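Local coordinates for glycosaminoglycan xylosylkinase (PDB 5XOM), which probably phosphorylates xylose in the linkage region of proteoglycan glycosaminoglycan chains, as a secretory-pathway kinase of the Fam20 family, at residues Trp218-Tyr231 / Asn275-Glu287. Residues are numbered along the deposited sequence; the frame is centred on the assembly and turned at random.
Sequences WPVLKLPHPWRRTY and NADRHHYEYIENE. With NAG (2-acetamido-2-deoxy-beta-D-glucopyranose), chain D.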
ATOM      1  N   TRP A 218      10.801  11.694 -14.349  1.00 45.49           N
ATOM      2  CA  TRP A 218      11.815  10.661 -14.155  1.00 37.22           C
ATOM      3  C   TRP A 218      12.505  10.350 -15.476  1.00 38.11           C
ATOM      4  O   TRP A 218      12.248   9.307 -16.095  1.00 40.49           O
ATOM      5  CB  TRP A 218      11.195   9.400 -13.561  1.00 33.10           C
ATOM      6  CG  TRP A 218      10.648   9.634 -12.205  1.00 33.18           C
ATOM      7  CD1 TRP A 218       9.342   9.844 -11.865  1.00 30.65           C
ATOM      8  CD2 TRP A 218      11.400   9.713 -10.988  1.00 34.63           C
ATOM      9  NE1 TRP A 218       9.233  10.032 -10.505  1.00 36.16           N
ATOM     10  CE2 TRP A 218      10.483   9.956  -9.945  1.00 35.51           C
ATOM     11  CE3 TRP A 218      12.758   9.586 -10.679  1.00 32.90           C
ATOM     12  CZ2 TRP A 218      10.882  10.079  -8.617  1.00 29.61           C
ATOM     13  CZ3 TRP A 218      13.153   9.711  -9.359  1.00 33.41           C
ATOM     14  CH2 TRP A 218      12.219   9.955  -8.344  1.00 26.75           C
ATOM     15  N   PRO A 219      13.380  11.236 -15.943  1.00 39.97           N
ATOM     16  CA  PRO A 219      14.125  10.949 -17.172  1.00 42.50           C
ATOM     17  C   PRO A 219      15.099   9.796 -16.971  1.00 44.74           C
ATOM     18  O   PRO A 219      15.601   9.551 -15.871  1.00 43.65           O
ATOM     19  CB  PRO A 219      14.863  12.263 -17.455  1.00 39.17           C
ATOM     20  CG  PRO A 219      14.997  12.903 -16.121  1.00 38.97           C
ATOM     21  CD  PRO A 219      13.758  12.533 -15.358  1.00 42.16           C
ATOM     22  N   VAL A 220      15.358   9.082 -18.060  1.00 40.99           N
ATOM     23  CA  VAL A 220      16.178   7.879 -18.047  1.00 45.34           C
ATOM     24  C   VAL A 220      17.473   8.164 -18.795  1.00 44.02           C
ATOM     25  O   VAL A 220      17.449   8.715 -19.901  1.00 49.97           O
ATOM     26  CB  VAL A 220      15.421   6.693 -18.669  1.00 48.39           C
ATOM     27  CG1 VAL A 220      16.356   5.543 -18.915  1.00 52.42           C
ATOM     28  CG2 VAL A 220      14.287   6.262 -17.753  1.00 41.07           C
ATOM     29  N   LEU A 221      18.600   7.799 -18.188  1.00 44.04           N
ATOM     30  CA  LEU A 221      19.911   7.919 -18.810  1.00 46.82           C
ATOM     31  C   LEU A 221      20.469   6.533 -19.106  1.00 44.47           C
ATOM     32  O   LEU A 221      20.252   5.589 -18.341  1.00 44.82           O
ATOM     33  CB  LEU A 221      20.880   8.700 -17.918  1.00 50.49           C
ATOM     34  CG  LEU A 221      20.556  10.187 -17.750  1.00 50.17           C
ATOM     35  CD1 LEU A 221      21.463  10.817 -16.709  1.00 52.17           C
ATOM     36  CD2 LEU A 221      20.683  10.916 -19.090  1.00 42.58           C
ATOM     37  N   LYS A 222      21.189   6.417 -20.219  1.00 41.73           N
ATOM     38  CA  LYS A 222      21.691   5.144 -20.709  1.00 39.80           C
ATOM     39  C   LYS A 222      23.212   5.168 -20.791  1.00 44.28           C
ATOM     40  O   LYS A 222      23.801   6.138 -21.275  1.00 53.55           O
ATOM     41  CB  LYS A 222      21.096   4.829 -22.081  1.00 36.68           C
ATOM     42  CG  LYS A 222      21.551   3.515 -22.681  1.00 43.54           C
ATOM     43  CD  LYS A 222      21.281   3.489 -24.175  1.00 49.62           C
ATOM     44  CE  LYS A 222      19.808   3.728 -24.472  1.00 53.58           C
ATOM     45  NZ  LYS A 222      18.996   2.488 -24.345  1.00 58.61           N
ATOM     46  N   LEU A 223      23.841   4.089 -20.328  1.00 45.58           N
ATOM     47  CA  LEU A 223      25.278   3.877 -20.416  1.00 45.77           C
ATOM     48  C   LEU A 223      25.561   2.461 -20.893  1.00 49.04           C
ATOM     49  O   LEU A 223      24.739   1.560 -20.696  1.00 45.61           O
ATOM     50  CB  LEU A 223      25.974   4.104 -19.064  1.00 42.85           C
ATOM     51  CG  LEU A 223      26.033   5.541 -18.543  1.00 49.66           C
ATOM     52  CD1 LEU A 223      26.648   5.594 -17.146  1.00 50.94           C
ATOM     53  CD2 LEU A 223      26.831   6.405 -19.510  1.00 43.38           C
ATOM     54  N   PRO A 224      26.708   2.239 -21.537  1.00 48.64           N
ATOM     55  CA  PRO A 224      27.074   0.871 -21.927  1.00 42.84           C
ATOM     56  C   PRO A 224      27.347  -0.000 -20.708  1.00 42.45           C
ATOM     57  O   PRO A 224      27.949   0.442 -19.728  1.00 44.30           O
ATOM     58  CB  PRO A 224      28.342   1.065 -22.773  1.00 37.82           C
ATOM     59  CG  PRO A 224      28.866   2.404 -22.381  1.00 38.06           C
ATOM     60  CD  PRO A 224      27.669   3.236 -22.040  1.00 43.08           C
ATOM     61  N   HIS A 225      26.903  -1.252 -20.784  1.00 43.49           N
ATOM     62  CA  HIS A 225      27.122  -2.201 -19.697  1.00 42.45           C
ATOM     63  C   HIS A 225      28.567  -2.691 -19.731  1.00 43.01           C
ATOM     64  O   HIS A 225      29.030  -3.160 -20.776  1.00 44.92           O
ATOM     65  CB  HIS A 225      26.175  -3.390 -19.828  1.00 40.16           C
ATOM     66  CG  HIS A 225      25.957  -4.137 -18.549  1.00 43.90           C
ATOM     67  ND1 HIS A 225      26.971  -4.795 -17.889  1.00 38.65           N
ATOM     68  CD2 HIS A 225      24.830  -4.366 -17.831  1.00 38.99           C
ATOM     69  CE1 HIS A 225      26.486  -5.373 -16.805  1.00 34.81           C
ATOM     70  NE2 HIS A 225      25.189  -5.131 -16.748  1.00 36.21           N
ATOM     71  N   PRO A 226      29.317  -2.572 -18.628  1.00 39.14           N
ATOM     72  CA  PRO A 226      30.708  -3.059 -18.624  1.00 42.86           C
ATOM     73  C   PRO A 226      30.838  -4.520 -19.032  1.00 44.36           C
ATOM     74  O   PRO A 226      31.903  -4.941 -19.493  1.00 44.47           O
ATOM     75  CB  PRO A 226      31.152  -2.838 -17.173  1.00 40.32           C
ATOM     76  CG  PRO A 226      30.321  -1.694 -16.701  1.00 35.28           C
ATOM     77  CD  PRO A 226      28.978  -1.861 -17.383  1.00 33.56           C
ATOM     78  N   TRP A 227      29.772  -5.305 -18.867  1.00 38.36           N
ATOM     79  CA  TRP A 227      29.797  -6.722 -19.207  1.00 38.44           C
ATOM     80  C   TRP A 227      29.039  -7.030 -20.494  1.00 38.86           C
ATOM     81  O   TRP A 227      28.644  -8.179 -20.718  1.00 44.53           O
ATOM     82  CB  TRP A 227      29.249  -7.550 -18.044  1.00 41.01           C
ATOM     83  CG  TRP A 227      30.250  -7.718 -16.938  1.00 40.20           C
ATOM     84  CD1 TRP A 227      31.144  -8.739 -16.798  1.00 41.28           C
ATOM     85  CD2 TRP A 227      30.469  -6.838 -15.826  1.00 43.17           C
ATOM     86  NE1 TRP A 227      31.905  -8.551 -15.668  1.00 43.34           N
ATOM     87  CE2 TRP A 227      31.509  -7.393 -15.053  1.00 44.46           C
ATOM     88  CE3 TRP A 227      29.884  -5.638 -15.407  1.00 45.62           C
ATOM     89  CZ2 TRP A 227      31.977  -6.791 -13.886  1.00 45.15           C
ATOM     90  CZ3 TRP A 227      30.349  -5.042 -14.247  1.00 43.54           C
ATOM     91  CH2 TRP A 227      31.386  -5.618 -13.500  1.00 48.55           C
ATOM     92  N   ARG A 228      28.844  -6.031 -21.353  1.00 36.43           N
ATOM     93  CA  ARG A 228      28.164  -6.249 -22.620  1.00 36.22           C
ATOM     94  C   ARG A 228      28.953  -7.204 -23.512  1.00 44.27           C
ATOM     95  O   ARG A 228      30.169  -7.373 -23.376  1.00 42.82           O
ATOM     96  CB  ARG A 228      27.944  -4.920 -23.345  1.00 41.39           C
ATOM     97  CG  ARG A 228      29.219  -4.215 -23.794  1.00 43.66           C
ATOM     98  CD  ARG A 228      28.902  -2.789 -24.219  1.00 44.27           C
ATOM     99  NE  ARG A 228      30.077  -2.064 -24.696  1.00 52.01           N
ATOM    100  CZ  ARG A 228      30.959  -1.460 -23.902  1.00 60.13           C
ATOM    101  NH1 ARG A 228      30.809  -1.499 -22.584  1.00 54.13           N
ATOM    102  NH2 ARG A 228      31.997  -0.819 -24.426  1.00 66.44           N
ATOM    103  N   ARG A 229      28.236  -7.831 -24.437  1.00 47.54           N
ATOM    104  CA  ARG A 229      28.827  -8.762 -25.381  1.00 49.75           C
ATOM    105  C   ARG A 229      29.362  -8.015 -26.597  1.00 50.82           C
ATOM    106  O   ARG A 229      29.125  -6.818 -26.784  1.00 44.11           O
ATOM    107  CB  ARG A 229      27.802  -9.816 -25.801  1.00 47.43           C
ATOM    108  CG  ARG A 229      27.290 -10.602 -24.626  1.00 47.31           C
ATOM    109  CD  ARG A 229      26.030 -11.387 -24.927  1.00 47.12           C
ATOM    110  NE  ARG A 229      25.548 -11.979 -23.685  1.00 46.63           N
ATOM    111  CZ  ARG A 229      26.014 -13.114 -23.177  1.00 46.07           C
ATOM    112  NH1 ARG A 229      26.964 -13.784 -23.813  1.00 47.79           N
ATOM    113  NH2 ARG A 229      25.532 -13.578 -22.032  1.00 43.39           N
ATOM    114  N   THR A 230      30.100  -8.743 -27.433  1.00 47.93           N
ATOM    115  CA  THR A 230      30.738  -8.127 -28.589  1.00 56.17           C
ATOM    116  C   THR A 230      29.799  -8.025 -29.782  1.00 63.98           C
ATOM    117  O   THR A 230      29.966  -7.131 -30.620  1.00 70.88           O
ATOM    118  CB  THR A 230      31.978  -8.923 -28.985  1.00 54.35           C
ATOM    119  OG1 THR A 230      31.609 -10.295 -29.170  1.00 61.58           O
ATOM    120  CG2 THR A 230      33.028  -8.835 -27.894  1.00 48.24           C
ATOM    121  N   TYR A 231      28.822  -8.931 -29.878  1.00 64.37           N
ATOM    122  CA  TYR A 231      27.908  -8.991 -31.020  1.00 65.94           C
ATOM    123  C   TYR A 231      28.692  -9.210 -32.312  1.00 75.77           C
ATOM    124  O   TYR A 231      28.416  -8.616 -33.357  1.00 70.20           O
ATOM    125  CB  TYR A 231      27.009  -7.755 -31.076  1.00 59.92           C
ATOM    126  CG  TYR A 231      26.097  -7.720 -29.870  1.00 53.38           C
ATOM    127  CD1 TYR A 231      24.920  -8.460 -29.844  1.00 49.07           C
ATOM    128  CD2 TYR A 231      26.449  -7.009 -28.729  1.00 46.42           C
ATOM    129  CE1 TYR A 231      24.099  -8.456 -28.731  1.00 45.00           C
ATOM    130  CE2 TYR A 231      25.637  -7.001 -27.612  1.00 44.78           C
ATOM    131  CZ  TYR A 231      24.462  -7.727 -27.620  1.00 40.77           C
ATOM    132  OH  TYR A 231      23.649  -7.726 -26.512  1.00 43.30           O
ATOM    133  N   ASN A 275      17.834 -13.242 -20.046  1.00 28.14           N
ATOM    134  CA  ASN A 275      18.069 -12.035 -20.837  1.00 25.42           C
ATOM    135  C   ASN A 275      19.572 -11.815 -20.940  1.00 31.32           C
ATOM    136  O   ASN A 275      20.207 -11.307 -20.011  1.00 28.78           O
ATOM    137  CB  ASN A 275      17.374 -10.829 -20.210  1.00 23.64           C
ATOM    138  CG  ASN A 275      17.713  -9.517 -20.919  1.00 33.29           C
ATOM    139  OD1 ASN A 275      17.672  -8.442 -20.320  1.00 39.62           O
ATOM    140  ND2 ASN A 275      18.020  -9.597 -22.200  1.00 31.48           N
ATOM    141  N   ALA A 276      20.145 -12.180 -22.085  1.00 25.62           N
ATOM    142  CA  ALA A 276      21.563 -11.997 -22.343  1.00 26.53           C
ATOM    143  C   ALA A 276      21.843 -10.748 -23.161  1.00 28.15           C
ATOM    144  O   ALA A 276      22.936 -10.618 -23.717  1.00 35.93           O
ATOM    145  CB  ALA A 276      22.133 -13.224 -23.046  1.00 28.90           C
ATOM    146  N   ASP A 277      20.890  -9.817 -23.235  1.00 29.17           N
ATOM    147  CA  ASP A 277      20.931  -8.759 -24.235  1.00 30.87           C
ATOM    148  C   ASP A 277      20.890  -7.361 -23.618  1.00 34.27           C
ATOM    149  O   ASP A 277      20.585  -6.392 -24.318  1.00 32.98           O
ATOM    150  CB  ASP A 277      19.754  -8.948 -25.199  1.00 36.93           C
ATOM    151  CG  ASP A 277      19.928  -8.198 -26.509  1.00 48.79           C
ATOM    152  OD1 ASP A 277      20.988  -8.348 -27.155  1.00 52.02           O
ATOM    153  OD2 ASP A 277      18.995  -7.463 -26.898  1.00 54.91           O
ATOM    154  N   ARG A 278      21.255  -7.215 -22.345  1.00 34.03           N
ATOM    155  CA  ARG A 278      21.333  -5.883 -21.744  1.00 34.07           C
ATOM    156  C   ARG A 278      22.734  -5.301 -21.962  1.00 37.67           C
ATOM    157  O   ARG A 278      23.537  -5.140 -21.043  1.00 38.44           O
ATOM    158  CB  ARG A 278      20.952  -5.934 -20.269  1.00 28.86           C
ATOM    159  CG  ARG A 278      20.493  -4.579 -19.725  1.00 33.03           C
ATOM    160  CD  ARG A 278      20.021  -4.655 -18.277  1.00 35.96           C
ATOM    161  NE  ARG A 278      18.948  -5.630 -18.086  1.00 34.83           N
ATOM    162  CZ  ARG A 278      17.655  -5.366 -18.248  1.00 32.55           C
ATOM    163  NH1 ARG A 278      17.264  -4.153 -18.612  1.00 33.47           N
ATOM    164  NH2 ARG A 278      16.751  -6.316 -18.044  1.00 30.98           N
ATOM    165  N   HIS A 279      23.014  -4.971 -23.227  1.00 36.10           N
ATOM    166  CA  HIS A 279      24.322  -4.426 -23.580  1.00 39.26           C
ATOM    167  C   HIS A 279      24.468  -2.969 -23.153  1.00 40.57           C
ATOM    168  O   HIS A 279      25.583  -2.521 -22.863  1.00 40.87           O
ATOM    169  CB  HIS A 279      24.570  -4.576 -25.085  1.00 34.95           C
ATOM    170  CG  HIS A 279      23.435  -4.103 -25.941  1.00 40.21           C
ATOM    171  ND1 HIS A 279      23.151  -2.768 -26.132  1.00 42.29           N
ATOM    172  CD2 HIS A 279      22.517  -4.789 -26.663  1.00 41.23           C
ATOM    173  CE1 HIS A 279      22.103  -2.651 -26.928  1.00 40.30           C
ATOM    174  NE2 HIS A 279      21.699  -3.863 -27.266  1.00 36.11           N
ATOM    175  N   HIS A 280      23.365  -2.226 -23.106  1.00 39.16           N
ATOM    176  CA  HIS A 280      23.309  -0.915 -22.476  1.00 38.61           C
ATOM    177  C   HIS A 280      22.277  -0.963 -21.360  1.00 37.23           C
ATOM    178  O   HIS A 280      21.196  -1.529 -21.535  1.00 37.34           O
ATOM    179  CB  HIS A 280      22.925   0.186 -23.475  1.00 37.49           C
ATOM    180  CG  HIS A 280      24.010   0.538 -24.441  1.00 44.79           C
ATOM    181  ND1 HIS A 280      24.426  -0.315 -25.440  1.00 45.74           N
ATOM    182  CD2 HIS A 280      24.763   1.657 -24.564  1.00 45.17           C
ATOM    183  CE1 HIS A 280      25.390   0.259 -26.135  1.00 43.79           C
ATOM    184  NE2 HIS A 280      25.614   1.457 -25.623  1.00 44.72           N
ATOM    185  N   TYR A 281      22.605  -0.381 -20.213  1.00 37.72           N
ATOM    186  CA  TYR A 281      21.653  -0.304 -19.118  1.00 33.31           C
ATOM    187  C   TYR A 281      21.140   1.123 -18.977  1.00 35.02           C
ATOM    188  O   TYR A 281      21.734   2.078 -19.486  1.00 38.82           O
ATOM    189  CB  TYR A 281      22.267  -0.804 -17.803  1.00 31.75           C
ATOM    190  CG  TYR A 281      23.370   0.060 -17.225  1.00 37.84           C
ATOM    191  CD1 TYR A 281      23.078   1.090 -16.339  1.00 34.51           C
ATOM    192  CD2 TYR A 281      24.701  -0.167 -17.548  1.00 39.31           C
ATOM    193  CE1 TYR A 281      24.075   1.875 -15.797  1.00 37.25           C
ATOM    194  CE2 TYR A 281      25.711   0.614 -17.010  1.00 43.38           C
ATOM    195  CZ  TYR A 281      25.389   1.634 -16.133  1.00 43.98           C
ATOM    196  OH  TYR A 281      26.381   2.421 -15.590  1.00 46.35           O
ATOM    197  N   GLU A 282      20.010   1.253 -18.290  1.00 36.76           N
ATOM    198  CA  GLU A 282      19.339   2.531 -18.114  1.00 34.85           C
ATOM    199  C   GLU A 282      19.048   2.748 -16.636  1.00 36.20           C
ATOM    200  O   GLU A 282      18.803   1.795 -15.890  1.00 32.84           O
ATOM    201  CB  GLU A 282      18.044   2.584 -18.937  1.00 33.31           C
ATOM    202  CG  GLU A 282      18.285   2.623 -20.443  1.00 38.40           C
ATOM    203  CD  GLU A 282      17.022   2.400 -21.259  1.00 50.81           C
ATOM    204  OE1 GLU A 282      16.528   3.372 -21.869  1.00 60.07           O
ATOM    205  OE2 GLU A 282      16.524   1.252 -21.297  1.00 55.82           O
ATOM    206  N   TYR A 283      19.076   4.014 -16.216  1.00 34.95           N
ATOM    207  CA  TYR A 283      18.920   4.333 -14.805  1.00 34.56           C
ATOM    208  C   TYR A 283      18.197   5.661 -14.638  1.00 34.03           C
ATOM    209  O   TYR A 283      18.211   6.511 -15.532  1.00 33.34           O
ATOM    210  CB  TYR A 283      20.277   4.358 -14.086  1.00 32.83           C
ATOM    211  CG  TYR A 283      21.253   5.422 -14.550  1.00 35.95           C
ATOM    212  CD1 TYR A 283      22.098   5.198 -15.633  1.00 41.17           C
ATOM    213  CD2 TYR A 283      21.364   6.631 -13.875  1.00 37.18           C
ATOM    214  CE1 TYR A 283      23.011   6.167 -16.047  1.00 44.49           C
ATOM    215  CE2 TYR A 283      22.275   7.605 -14.278  1.00 40.22           C
ATOM    216  CZ  TYR A 283      23.093   7.367 -15.362  1.00 42.01           C
ATOM    217  OH  TYR A 283      23.991   8.334 -15.760  1.00 45.09           O
ATOM    218  N   ILE A 284      17.534   5.813 -13.490  1.00 30.19           N
ATOM    219  CA  ILE A 284      16.937   7.076 -13.084  1.00 36.37           C
ATOM    220  C   ILE A 284      17.852   7.710 -12.046  1.00 40.36           C
ATOM    221  O   ILE A 284      18.698   7.047 -11.440  1.00 38.83           O
ATOM    222  CB  ILE A 284      15.503   6.902 -12.525  1.00 27.74           C
ATOM    223  CG1 ILE A 284      15.503   5.944 -11.330  1.00 25.99           C
ATOM    224  CG2 ILE A 284      14.555   6.420 -13.622  1.00 24.06           C
ATOM    225  CD1 ILE A 284      14.151   5.830 -10.623  1.00 25.84           C
ATOM    226  N   GLU A 285      17.690   9.014 -11.835  1.00 45.44           N
ATOM    227  CA  GLU A 285      18.595   9.725 -10.940  1.00 46.04           C
ATOM    228  C   GLU A 285      17.963  11.043 -10.512  1.00 41.24           C
ATOM    229  O   GLU A 285      17.327  11.726 -11.318  1.00 44.25           O
ATOM    230  CB  GLU A 285      19.950   9.962 -11.619  1.00 49.26           C
ATOM    231  CG  GLU A 285      21.005  10.594 -10.720  1.00 54.71           C
ATOM    232  CD  GLU A 285      22.372  10.613 -11.379  1.00 58.66           C
ATOM    233  OE1 GLU A 285      22.515  11.295 -12.406  1.00 55.43           O
ATOM    234  OE2 GLU A 285      23.302   9.948 -10.876  1.00 64.55           O
ATOM    235  N   ASN A 286      18.124  11.377  -9.237  1.00 41.14           N
ATOM    236  CA  ASN A 286      17.777  12.698  -8.726  1.00 38.80           C
ATOM    237  C   ASN A 286      18.746  13.031  -7.592  1.00 48.51           C
ATOM    238  O   ASN A 286      19.822  12.433  -7.483  1.00 50.58           O
ATOM    239  CB  ASN A 286      16.291  12.753  -8.322  1.00 34.63           C
ATOM    240  CG  ASN A 286      15.954  11.849  -7.147  1.00 39.64           C
ATOM    241  OD1 ASN A 286      16.832  11.344  -6.445  1.00 44.44           O
ATOM    242  ND2 ASN A 286      14.664  11.652  -6.923  1.00 42.88           N
ATOM    243  N   GLU A 287      18.376  13.999  -6.753  1.00 51.50           N
ATOM    244  CA  GLU A 287      19.265  14.423  -5.677  1.00 59.07           C
ATOM    245  C   GLU A 287      19.506  13.343  -4.622  1.00 57.30           C
ATOM    246  O   GLU A 287      20.521  13.412  -3.924  1.00 50.58           O
ATOM    247  CB  GLU A 287      18.724  15.694  -5.012  1.00 62.71           C
ATOM    248  CG  GLU A 287      17.456  15.494  -4.196  1.00 70.16           C
ATOM    249  CD  GLU A 287      16.843  16.806  -3.741  1.00 76.03           C
ATOM    250  OE1 GLU A 287      17.331  17.871  -4.177  1.00 78.80           O
ATOM    251  OE2 GLU A 287      15.878  16.771  -2.945  1.00 72.51           O
TER
HETATM  252  C1  NAG D 502      14.295  13.000  -1.621  1.00 92.99           C
HETATM  253  C2  NAG D 502      14.006  13.914  -0.401  1.00 99.41           C
HETATM  254  C3  NAG D 502      12.788  14.811  -0.703  1.00 99.64           C
HETATM  255  C4  NAG D 502      12.909  15.498  -2.061  1.00100.22           C
HETATM  256  C5  NAG D 502      13.247  14.481  -3.144  1.00 94.43           C
HETATM  257  C6  NAG D 502      13.526  15.102  -4.492  1.00 90.50           C
HETATM  258  C7  NAG D 502      13.974  13.606   2.045  1.00 99.87           C
HETATM  259  C8  NAG D 502      13.635  12.672   3.170  1.00 93.28           C
HETATM  260  N2  NAG D 502      13.758  13.138   0.807  1.00101.30           N
HETATM  261  O3  NAG D 502      12.606  15.782   0.322  1.00 97.98           O
HETATM  262  O4  NAG D 502      11.675  16.117  -2.406  1.00 96.27           O
HETATM  263  O5  NAG D 502      14.438  13.788  -2.772  1.00 97.76           O
HETATM  264  O6  NAG D 502      14.081  14.145  -5.386  1.00 92.59           O
HETATM  265  O7  NAG D 502      14.437  14.726   2.247  1.00100.30           O
HETATM  266  O   HOH W   1      15.422  10.221 -13.552  1.00 48.37           O
HETATM  267  O   HOH W   2      18.512   9.700 -15.359  1.00 49.05           O
HETATM  268  O   HOH W   3      24.960 -10.764 -20.911  1.00 48.18           O
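Leu221 and Leu223 pair with Tyr283 and Tyr281 through four backbone hydrogen bonds, making an antiparallel ladder. The first, Leu221 N to Tyr283 O, spans 3.0 Å. Beyond the strand, His225 N donates to His279 O over 2.8 Å.

Both tyrosines pack on the face carrying the leucines. With CG between backbone N and carbonyl carbon (chi1 64°), the Tyr283 ring leans over the opposing strand. Leu221 CB sits over the face of the Tyr283 ring, 4.0 Å from its centroid, in a CH-pi contact. Leu223 CD1 lies 3.8 Å from Tyr283 CE1. With a serine in place of Tyr283, Leu221 would probably lose its aromatic platform, opening a gap beside Leu223. Leu223 also runs alongside Tyr281, whose hydroxyl hydrogen-bonds to Tyr254. Tyr281 turns its edge toward the His225 face in an offset edge-to-face pair, planes 84° apart. Pro224 CA lies over one face of the His280 ring in a second CH-pi contact.

On the other sheet face, Lys222 and Glu282 point the same way. The salt bridge from Lys222 NZ to Glu282 OE1 is long, at 3.6 Å. Val220 CG1 packs 3.4 Å from Glu282 CB.

Past the turn at His225-Arg228, polar side chains grip the loop before strand 280-286. Arg229 NE donates to Ala276 O at 2.9 Å, in the carbonyl plane and on a lone pair, while its NH2 hydrogen-bonds to Ser310. Tyr231 OH donates to Asp277 OD1 from above the carboxylate plane; Asp277 OD2 pairs with Lys299.

Strand 289-292 completes a three-stranded antiparallel sheet. The Asn-Ala-Asp-Arg-His-His sequence that runs into the start of its central strand is consistent with the catalytic loop of a Fam20 kinase domain.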